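Phosphoglucosamine/phosphogalactosamine mutase (Sulfolobus tokodaii, PDB 2F7L) interconverts the 6-phosphates and 1-phosphates of glucosamine and galactosamine, a magnesium-dependent step in the synthesis of UDP-N-acetylglucosamine and UDP-N-acetylgalactosamine. Local coordinates at residues G43-D51 and L206-P215; F219-K230 and I248-W258. All coordinates share one frame; numbering follows the deposited sequence.

In the fold
Interaction 1 joins two domains, whereas interaction 2 lies within one. In the first, a loop of domain I meets a loop of domain II, burying 327 Å²; in the second, a helix of domain II and the chain leading into it cover an edge strand, and 628 Å² is buried. Each is partly buried, and each meets mainly through apolar side chains, with polar groups bonded on their own side. Interaction 1 adjoins the probable active centre near S97, whereas interaction 2 runs from buried aliphatic residues to an aromatic pair nearer the surface. The segments 206-215 and 219-230 also touch, R213 packing on S221 and L222.

Interaction 1: residues G43-D51 and L206-P215; sequences GRDVRAGGD and LDPLFSARQP
V46 projects from domain I into the loop 206-215 of domain II and divides its two methyls between separate partners. With chi1 at 79°, CG1 sits between the backbone N and the carbonyl carbon and meets the F210 ring obliquely, 3.6 Å from CZ; the two side chains come from opposite directions. CG2 turns instead to the L206-P208 end of the segment, where it lies 3.8 Å from L206 CB and 4.2 Å from P208 CD. The P208 ring rests on backbone, its CB facing V46 O and standing 3.6 Å from A48 N. R47 leaves its backbone heading away from 206-215, yet its aliphatic CG comes to the edge of the F210 ring, near the ring plane. That ring lies between P215 CB on one face and D207 O over the centre of the other. The polar groups of R47 are held within domain I: its NE makes a salt bridge of 3.0 Å to D45 OD2, its N closes an Asx turn on D45 OD1, and its NH2 donates to S97 O. Methyls, a proline ring and a ring edge thus meet across the domain boundary through shape and van der Waals contact, while the arginine's charge is spent beside the probable catalytic serine, S97.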
loop_
_atom_site.group_PDB
_atom_site.type_symbol
_atom_site.label_atom_id
_atom_site.label_comp_id
_atom_site.label_asym_id
_atom_site.label_seq_id
_atom_site.Cartn_x
_atom_site.Cartn_y
_atom_site.Cartn_z
ATOM N N GLY A 43 10.393 -11.320 8.714
ATOM C CA GLY A 43 9.233 -11.015 9.551
ATOM C C GLY A 43 7.955 -11.507 8.899
ATOM O O GLY A 43 8.017 -12.016 7.784
ATOM N N ARG A 44 6.803 -11.361 9.558
ATOM C CA ARG A 44 5.536 -11.852 8.976
ATOM C C ARG A 44 4.269 -11.163 9.457
ATOM O O ARG A 44 4.238 -10.554 10.523
ATOM C CB ARG A 44 5.369 -13.348 9.248
ATOM C CG ARG A 44 4.892 -13.673 10.652
ATOM C CD ARG A 44 4.946 -15.166 10.872
ATOM N NE ARG A 44 3.757 -15.658 11.554
ATOM C CZ ARG A 44 3.655 -15.803 12.873
ATOM N NH1 ARG A 44 4.689 -15.495 13.664
ATOM N NH2 ARG A 44 2.513 -16.252 13.402
ATOM N N ASP A 45 3.216 -11.253 8.659
ATOM C CA ASP A 45 1.973 -10.670 9.083
ATOM C C ASP A 45 1.204 -11.788 9.800
ATOM O O ASP A 45 1.789 -12.782 10.230
ATOM C CB ASP A 45 1.200 -10.095 7.899
ATOM C CG ASP A 45 0.600 -11.162 7.010
ATOM O OD1 ASP A 45 0.696 -12.367 7.350
ATOM O OD2 ASP A 45 0.023 -10.783 5.969
ATOM N N VAL A 46 -0.101 -11.672 9.921
ATOM C CA VAL A 46 -0.806 -12.688 10.676
ATOM C C VAL A 46 -1.274 -13.936 9.947
ATOM O O VAL A 46 -1.692 -14.889 10.586
ATOM C CB VAL A 46 -2.029 -12.044 11.406
ATOM C CG1 VAL A 46 -3.197 -11.857 10.431
ATOM C CG2 VAL A 46 -2.434 -12.883 12.602
ATOM N N ARG A 47 -1.168 -13.951 8.630
ATOM C CA ARG A 47 -1.691 -15.053 7.816
ATOM C C ARG A 47 -1.464 -16.536 8.129
ATOM O O ARG A 47 -0.542 -16.934 8.809
ATOM C CB ARG A 47 -1.338 -14.795 6.351
ATOM C CG ARG A 47 -1.999 -13.577 5.790
ATOM C CD ARG A 47 -1.296 -13.120 4.543
ATOM N NE ARG A 47 -1.900 -11.902 4.007
ATOM C CZ ARG A 47 -3.107 -11.846 3.436
ATOM N NH1 ARG A 47 -3.850 -12.948 3.318
ATOM N NH2 ARG A 47 -3.572 -10.679 2.993
ATOM N N ALA A 48 -2.364 -17.341 7.586
ATOM C CA ALA A 48 -2.394 -18.782 7.730
ATOM C C ALA A 48 -1.083 -19.567 7.629
ATOM O O ALA A 48 -0.823 -20.444 8.454
ATOM C CB ALA A 48 -3.403 -19.353 6.757
ATOM N N GLY A 49 -0.228 -19.328 6.662
ATOM C CA GLY A 49 0.957 -20.188 6.702
ATOM C C GLY A 49 2.152 -19.628 7.463
ATOM O O GLY A 49 3.288 -20.069 7.284
ATOM N N GLY A 50 1.862 -18.652 8.309
ATOM C CA GLY A 50 2.855 -17.924 9.074
ATOM C C GLY A 50 4.126 -18.551 9.577
ATOM O O GLY A 50 5.217 -18.211 9.124
ATOM N N ASP A 51 3.981 -19.435 10.553
ATOM C CA ASP A 51 5.118 -20.107 11.128
ATOM C C ASP A 51 5.747 -21.051 10.150
ATOM O O ASP A 51 6.962 -21.040 9.950
ATOM C CB ASP A 51 4.710 -20.885 12.371
ATOM C CG ASP A 51 5.213 -20.235 13.642
ATOM O OD1 ASP A 51 4.711 -19.103 13.954
ATOM O OD2 ASP A 51 6.112 -20.858 14.305
ATOM N N LEU A 206 -5.607 -10.891 16.960
ATOM C CA LEU A 206 -4.990 -11.537 15.806
ATOM C C LEU A 206 -5.726 -12.790 15.393
ATOM O O LEU A 206 -5.910 -13.699 16.199
ATOM C CB LEU A 206 -3.541 -11.886 16.113
ATOM C CG LEU A 206 -2.653 -10.671 16.415
ATOM C CD1 LEU A 206 -1.265 -11.146 16.807
ATOM C CD2 LEU A 206 -2.579 -9.750 15.194
ATOM N N ASP A 207 -6.158 -12.845 14.136
ATOM C CA ASP A 207 -6.873 -14.023 13.661
ATOM C C ASP A 207 -6.678 -14.295 12.177
ATOM O O ASP A 207 -7.383 -13.733 11.337
ATOM C CB ASP A 207 -8.353 -13.890 13.944
ATOM C CG ASP A 207 -9.076 -15.194 13.740
ATOM O OD1 ASP A 207 -8.398 -16.154 13.286
ATOM O OD2 ASP A 207 -10.298 -15.273 14.032
ATOM N N PRO A 208 -5.737 -15.187 11.826
ATOM C CA PRO A 208 -5.531 -15.455 10.407
ATOM C C PRO A 208 -6.795 -15.924 9.653
ATOM O O PRO A 208 -6.736 -16.193 8.453
ATOM C CB PRO A 208 -4.430 -16.502 10.424
ATOM C CG PRO A 208 -4.783 -17.298 11.607
ATOM C CD PRO A 208 -5.070 -16.213 12.641
ATOM N N LEU A 209 -7.933 -16.040 10.327
ATOM C CA LEU A 209 -9.143 -16.449 9.606
ATOM C C LEU A 209 -9.986 -15.274 9.129
ATOM O O LEU A 209 -10.924 -15.471 8.365
ATOM C CB LEU A 209 -10.008 -17.411 10.433
ATOM C CG LEU A 209 -9.797 -18.886 10.064
ATOM C CD1 LEU A 209 -8.300 -19.131 9.855
ATOM C CD2 LEU A 209 -10.340 -19.812 11.142
ATOM N N PHE A 210 -9.641 -14.066 9.571
ATOM C CA PHE A 210 -10.334 -12.846 9.175
ATOM C C PHE A 210 -11.841 -12.979 9.133
ATOM O O PHE A 210 -12.507 -12.489 8.237
ATOM C CB PHE A 210 -9.818 -12.394 7.822
ATOM C CG PHE A 210 -8.365 -12.095 7.814
ATOM C CD1 PHE A 210 -7.889 -10.892 8.316
ATOM C CD2 PHE A 210 -7.460 -13.016 7.304
ATOM C CE1 PHE A 210 -6.536 -10.606 8.305
ATOM C CE2 PHE A 210 -6.103 -12.741 7.288
ATOM C CZ PHE A 210 -5.641 -11.532 7.788
ATOM N N SER A 211 -12.369 -13.667 10.119
ATOM C CA SER A 211 -13.793 -13.876 10.250
ATOM C C SER A 211 -14.654 -12.625 10.083
ATOM O O SER A 211 -15.641 -12.648 9.363
ATOM C CB SER A 211 -14.061 -14.478 11.622
ATOM O OG SER A 211 -15.406 -14.287 11.970
ATOM N N ALA A 212 -14.291 -11.530 10.748
ATOM C CA ALA A 212 -15.106 -10.315 10.683
ATOM C C ALA A 212 -15.213 -9.576 9.335
ATOM O O ALA A 212 -16.259 -8.984 9.021
ATOM C CB ALA A 212 -14.667 -9.355 11.766
ATOM N N ARG A 213 -14.148 -9.566 8.545
ATOM C CA ARG A 213 -14.211 -8.895 7.248
ATOM C C ARG A 213 -12.988 -9.235 6.417
ATOM O O ARG A 213 -11.982 -9.723 6.936
ATOM C CB ARG A 213 -14.320 -7.371 7.396
ATOM C CG ARG A 213 -13.042 -6.639 7.752
ATOM C CD ARG A 213 -13.150 -5.155 7.519
ATOM N NE ARG A 213 -12.009 -4.437 8.094
ATOM C CZ ARG A 213 -10.831 -4.224 7.501
ATOM N NH1 ARG A 213 -10.584 -4.675 6.283
ATOM N NH2 ARG A 213 -9.898 -3.516 8.118
ATOM N N GLN A 214 -13.072 -9.004 5.119
ATOM C CA GLN A 214 -11.930 -9.290 4.295
ATOM C C GLN A 214 -10.844 -8.324 4.753
ATOM O O GLN A 214 -11.121 -7.187 5.148
ATOM C CB GLN A 214 -12.257 -9.067 2.823
ATOM C CG GLN A 214 -12.311 -7.620 2.406
ATOM C CD GLN A 214 -12.566 -7.493 0.925
ATOM O OE1 GLN A 214 -12.534 -6.389 0.352
ATOM N NE2 GLN A 214 -12.826 -8.632 0.282
ATOM N N PRO A 215 -9.590 -8.773 4.723
ATOM C CA PRO A 215 -8.474 -7.923 5.148
ATOM C C PRO A 215 -8.274 -6.629 4.366
ATOM O O PRO A 215 -7.654 -5.700 4.853
ATOM C CB PRO A 215 -7.264 -8.859 5.043
ATOM C CG PRO A 215 -7.717 -9.914 4.045
ATOM C CD PRO A 215 -9.139 -10.138 4.415
#

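Interaction 2: residues F219-K230 and I248-W258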
loop_
_atom_site.group_PDB
_atom_site.type_symbol
_atom_site.label_atom_id
_atom_site.label_comp_id
_atom_site.label_asym_id
_atom_site.label_seq_id
_atom_site.Cartn_x
_atom_site.Cartn_y
_atom_site.Cartn_z
ATOM N N PHE A 219 -15.093 0.169 0.792
ATOM C CA PHE A 219 -16.370 0.698 1.259
ATOM C C PHE A 219 -17.245 -0.483 1.667
ATOM O O PHE A 219 -18.083 -0.370 2.558
ATOM C CB PHE A 219 -17.095 1.479 0.166
ATOM C CG PHE A 219 -16.471 2.790 -0.159
ATOM C CD1 PHE A 219 -15.378 2.867 -1.019
ATOM C CD2 PHE A 219 -16.986 3.962 0.369
ATOM C CE1 PHE A 219 -14.802 4.110 -1.353
ATOM C CE2 PHE A 219 -16.423 5.202 0.051
ATOM C CZ PHE A 219 -15.327 5.273 -0.815
ATOM N N ASP A 220 -17.055 -1.629 1.027
ATOM C CA ASP A 220 -17.880 -2.768 1.383
ATOM C C ASP A 220 -17.437 -3.501 2.643
ATOM O O ASP A 220 -18.275 -3.888 3.456
ATOM C CB ASP A 220 -17.956 -3.753 0.226
ATOM C CG ASP A 220 -19.272 -4.499 0.211
ATOM O OD1 ASP A 220 -19.331 -5.688 0.632
ATOM O OD2 ASP A 220 -20.266 -3.858 -0.207
ATOM N N SER A 221 -16.128 -3.693 2.811
ATOM C CA SER A 221 -15.620 -4.398 3.980
ATOM C C SER A 221 -15.703 -3.534 5.221
ATOM O O SER A 221 -15.821 -4.050 6.331
ATOM C CB SER A 221 -14.174 -4.838 3.757
ATOM O OG SER A 221 -13.331 -3.733 3.493
ATOM N N LEU A 222 -15.638 -2.221 5.037
ATOM C CA LEU A 222 -15.692 -1.325 6.168
ATOM C C LEU A 222 -17.127 -1.056 6.540
ATOM O O LEU A 222 -17.405 -0.501 7.603
ATOM C CB LEU A 222 -14.983 -0.016 5.850
ATOM C CG LEU A 222 -13.501 -0.221 5.545
ATOM C CD1 LEU A 222 -12.818 1.115 5.380
ATOM C CD2 LEU A 222 -12.852 -1.015 6.668
ATOM N N LYS A 223 -18.038 -1.466 5.665
ATOM C CA LYS A 223 -19.468 -1.276 5.890
ATOM C C LYS A 223 -19.845 -1.249 7.378
ATOM O O LYS A 223 -20.333 -0.244 7.882
ATOM C CB LYS A 223 -20.263 -2.393 5.189
ATOM C CG LYS A 223 -21.394 -1.919 4.282
ATOM C CD LYS A 223 -20.873 -0.909 3.241
ATOM C CE LYS A 223 -21.809 -0.740 2.009
ATOM N NZ LYS A 223 -21.884 -1.999 1.192
ATOM N N GLU A 224 -19.596 -2.346 8.083
ATOM C CA GLU A 224 -19.963 -2.431 9.488
ATOM C C GLU A 224 -19.120 -1.627 10.459
ATOM O O GLU A 224 -19.648 -1.124 11.456
ATOM C CB GLU A 224 -19.967 -3.877 9.949
ATOM C CG GLU A 224 -20.854 -4.789 9.172
ATOM C CD GLU A 224 -20.709 -6.195 9.665
ATOM O OE1 GLU A 224 -19.556 -6.691 9.666
ATOM O OE2 GLU A 224 -21.730 -6.806 10.075
ATOM N N THR A 225 -17.820 -1.496 10.214
ATOM C CA THR A 225 -17.061 -0.729 11.177
ATOM C C THR A 225 -17.471 0.742 11.036
ATOM O O THR A 225 -17.543 1.466 12.030
ATOM C CB THR A 225 -15.516 -0.957 11.040
ATOM O OG1 THR A 225 -14.992 -0.135 10.000
ATOM C CG2 THR A 225 -15.210 -2.428 10.747
ATOM N N ALA A 226 -17.771 1.174 9.812
ATOM C CA ALA A 226 -18.225 2.549 9.577
ATOM C C ALA A 226 -19.421 2.777 10.515
ATOM O O ALA A 226 -19.621 3.871 11.059
ATOM C CB ALA A 226 -18.666 2.731 8.130
ATOM N N GLU A 227 -20.212 1.728 10.701
ATOM C CA GLU A 227 -21.352 1.781 11.591
ATOM C C GLU A 227 -20.869 2.133 12.993
ATOM O O GLU A 227 -21.111 3.225 13.482
ATOM C CB GLU A 227 -22.012 0.423 11.661
ATOM C CG GLU A 227 -23.489 0.496 11.684
ATOM C CD GLU A 227 -23.983 1.135 10.422
ATOM O OE1 GLU A 227 -24.349 2.343 10.452
ATOM O OE2 GLU A 227 -23.971 0.413 9.395
ATOM N N VAL A 228 -20.181 1.186 13.630
ATOM C CA VAL A 228 -19.674 1.386 14.973
ATOM C C VAL A 228 -18.916 2.704 15.113
ATOM O O VAL A 228 -18.886 3.282 16.195
ATOM C CB VAL A 228 -18.770 0.206 15.437
ATOM C CG1 VAL A 228 -19.517 -1.103 15.309
ATOM C CG2 VAL A 228 -17.520 0.150 14.615
ATOM N N VAL A 229 -18.294 3.181 14.040
ATOM C CA VAL A 229 -17.597 4.466 14.136
ATOM C C VAL A 229 -18.640 5.479 14.618
ATOM O O VAL A 229 -18.453 6.182 15.620
ATOM C CB VAL A 229 -17.065 4.957 12.765
ATOM C CG1 VAL A 229 -16.947 6.464 12.769
ATOM C CG2 VAL A 229 -15.715 4.348 12.473
ATOM N N LYS A 230 -19.753 5.522 13.890
ATOM C CA LYS A 230 -20.848 6.427 14.198
ATOM C C LYS A 230 -21.457 6.135 15.564
ATOM O O LYS A 230 -21.510 7.015 16.418
ATOM C CB LYS A 230 -21.934 6.349 13.114
ATOM C CG LYS A 230 -22.631 7.693 12.868
ATOM C CD LYS A 230 -23.864 7.595 11.950
ATOM C CE LYS A 230 -23.497 7.153 10.529
ATOM N NZ LYS A 230 -22.965 5.747 10.437
ATOM N N ILE A 248 -7.160 3.531 5.253
ATOM C CA ILE A 248 -8.259 4.332 4.751
ATOM C C ILE A 248 -9.062 4.770 5.975
ATOM O O ILE A 248 -9.337 3.972 6.874
ATOM C CB ILE A 248 -9.154 3.598 3.704
ATOM C CG1 ILE A 248 -9.596 2.257 4.227
ATOM C CG2 ILE A 248 -8.411 3.444 2.371
ATOM C CD1 ILE A 248 -10.450 1.544 3.237
ATOM N N PHE A 249 -9.384 6.062 6.019
ATOM C CA PHE A 249 -10.093 6.663 7.147
ATOM C C PHE A 249 -11.603 6.746 7.074
ATOM O O PHE A 249 -12.211 6.647 6.004
ATOM C CB PHE A 249 -9.548 8.073 7.412
ATOM C CG PHE A 249 -8.068 8.111 7.702
ATOM C CD1 PHE A 249 -7.141 8.077 6.665
ATOM C CD2 PHE A 249 -7.602 8.176 9.019
ATOM C CE1 PHE A 249 -5.768 8.114 6.924
ATOM C CE2 PHE A 249 -6.222 8.209 9.294
ATOM C CZ PHE A 249 -5.301 8.180 8.242
ATOM N N ILE A 250 -12.195 6.941 8.246
ATOM C CA ILE A 250 -13.642 7.061 8.393
ATOM C C ILE A 250 -13.848 8.248 9.322
ATOM O O ILE A 250 -13.453 8.182 10.481
ATOM C CB ILE A 250 -14.229 5.789 9.032
ATOM C CG1 ILE A 250 -13.786 4.564 8.224
ATOM C CG2 ILE A 250 -15.742 5.864 9.058
ATOM C CD1 ILE A 250 -14.231 3.244 8.827
ATOM N N ASP A 251 -14.441 9.330 8.819
ATOM C CA ASP A 251 -14.646 10.534 9.632
ATOM C C ASP A 251 -15.785 10.470 10.649
ATOM O O ASP A 251 -16.530 9.485 10.729
ATOM C CB ASP A 251 -14.862 11.746 8.743
ATOM C CG ASP A 251 -16.148 11.656 7.944
ATOM O OD1 ASP A 251 -17.086 10.948 8.397
ATOM O OD2 ASP A 251 -16.220 12.307 6.867
ATOM N N SER A 252 -15.906 11.545 11.424
ATOM C CA SER A 252 -16.918 11.677 12.476
ATOM C C SER A 252 -18.347 11.341 12.048
ATOM O O SER A 252 -19.151 10.911 12.867
ATOM C CB SER A 252 -16.864 13.089 13.038
ATOM O OG SER A 252 -16.267 13.970 12.093
ATOM N N GLU A 253 -18.655 11.535 10.767
ATOM C CA GLU A 253 -19.986 11.236 10.239
ATOM C C GLU A 253 -20.199 9.745 10.079
ATOM O O GLU A 253 -21.323 9.286 9.899
ATOM C CB GLU A 253 -20.197 11.909 8.882
ATOM C CG GLU A 253 -20.045 13.417 8.895
ATOM C CD GLU A 253 -20.991 14.110 9.873
ATOM O OE1 GLU A 253 -21.507 13.438 10.804
ATOM O OE2 GLU A 253 -21.201 15.343 9.712
ATOM N N GLY A 254 -19.115 8.984 10.133
ATOM C CA GLY A 254 -19.234 7.542 9.994
ATOM C C GLY A 254 -19.218 7.131 8.539
ATOM O O GLY A 254 -19.761 6.094 8.170
ATOM N N ARG A 255 -18.612 7.965 7.706
ATOM C CA ARG A 255 -18.526 7.664 6.288
ATOM C C ARG A 255 -17.072 7.391 5.923
ATOM O O ARG A 255 -16.169 8.150 6.305
ATOM C CB ARG A 255 -19.091 8.836 5.464
ATOM C CG ARG A 255 -18.609 10.184 5.915
ATOM C CD ARG A 255 -19.406 11.334 5.306
ATOM N NE ARG A 255 -18.776 12.595 5.678
ATOM C CZ ARG A 255 -18.902 13.723 5.000
ATOM N NH1 ARG A 255 -19.652 13.746 3.915
ATOM N NH2 ARG A 255 -18.245 14.812 5.377
ATOM N N VAL A 256 -16.836 6.301 5.199
ATOM C CA VAL A 256 -15.470 5.989 4.836
ATOM C C VAL A 256 -15.007 6.943 3.729
ATOM O O VAL A 256 -15.798 7.355 2.883
ATOM C CB VAL A 256 -15.306 4.484 4.406
ATOM C CG1 VAL A 256 -16.479 3.663 4.878
ATOM C CG2 VAL A 256 -15.108 4.372 2.922
ATOM N N GLN A 257 -13.728 7.305 3.775
ATOM C CA GLN A 257 -13.113 8.200 2.800
ATOM C C GLN A 257 -12.095 7.399 1.982
ATOM O O GLN A 257 -11.343 6.596 2.526
ATOM C CB GLN A 257 -12.410 9.338 3.533
ATOM C CG GLN A 257 -13.330 10.185 4.421
ATOM C CD GLN A 257 -14.293 11.037 3.607
ATOM O OE1 GLN A 257 -14.036 11.338 2.437
ATOM N NE2 GLN A 257 -15.389 11.444 4.226
ATOM N N TRP A 258 -12.055 7.616 0.677
ATOM C CA TRP A 258 -11.136 6.841 -0.142
ATOM C C TRP A 258 -9.673 7.273 -0.062
ATOM O O TRP A 258 -9.342 8.443 0.194
ATOM C CB TRP A 258 -11.598 6.814 -1.601
ATOM C CG TRP A 258 -11.150 5.563 -2.310
ATOM C CD1 TRP A 258 -10.567 5.480 -3.547
ATOM C CD2 TRP A 258 -11.146 4.225 -1.777
ATOM N NE1 TRP A 258 -10.191 4.183 -3.808
ATOM C CE2 TRP A 258 -10.534 3.394 -2.740
ATOM C CE3 TRP A 258 -11.596 3.651 -0.579
ATOM C CZ2 TRP A 258 -10.351 2.020 -2.535
ATOM C CZ3 TRP A 258 -11.410 2.284 -0.377
ATOM C CH2 TRP A 258 -10.795 1.490 -1.350
#
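Helix-on-sheet packing in the alpha/beta/alpha domain II brings V229 and A226 of helix 223-230 against I250 of strand 248-251, an edge strand of its mixed sheet. The segment axes approach to 9.0 Å and diverge by 39°. V229 CG2 lies 3.7 Å from I250 CG2, and V229 CG1 comes to G254 CA at 3.8 Å. I250 CD1 reaches T225 OG1, the two side chains crossing at about a right angle, while one turn earlier L222 CD1 meets the end of I248. A226 CB lies between G254 O and V256 CG1, the latter 4.0 Å away.

Beyond the strand the chain makes a type I turn at D251-G254 and folds back as in a beta hairpin, with D251 N bonded to R255 O and Q257 N to F249 O. This return brings G254 and V256 to A226. The buried D251 carboxylate holds it: OD2 takes R255 NE at 2.8 Å through its syn lone pair and Q257 NE2 at 2.9 Å from above the carboxylate plane. The backbone angles of G254 would jam a CB against the preceding carbonyl, which calls for glycine; K230, bent at chi3 and chi4, lays its methylenes over E253 O.

F219, ahead of the helix, meets V256 and W258. V256 CG2 sits over one face of its ring in a CH-pi contact. F219 CE1 comes nearest W258 CE3: the two six-membered rings are near parallel, at 30°, but slid so far that they barely overlap, with centroids 5.2 Å apart. The indole NE1 is bonded to E327. Replacing the indole of W258 by the methyl of an alanine would probably leave E327 without its donor and F219 without its aromatic neighbour, held mainly by V256. R255 NH2 makes a salt bridge with D365.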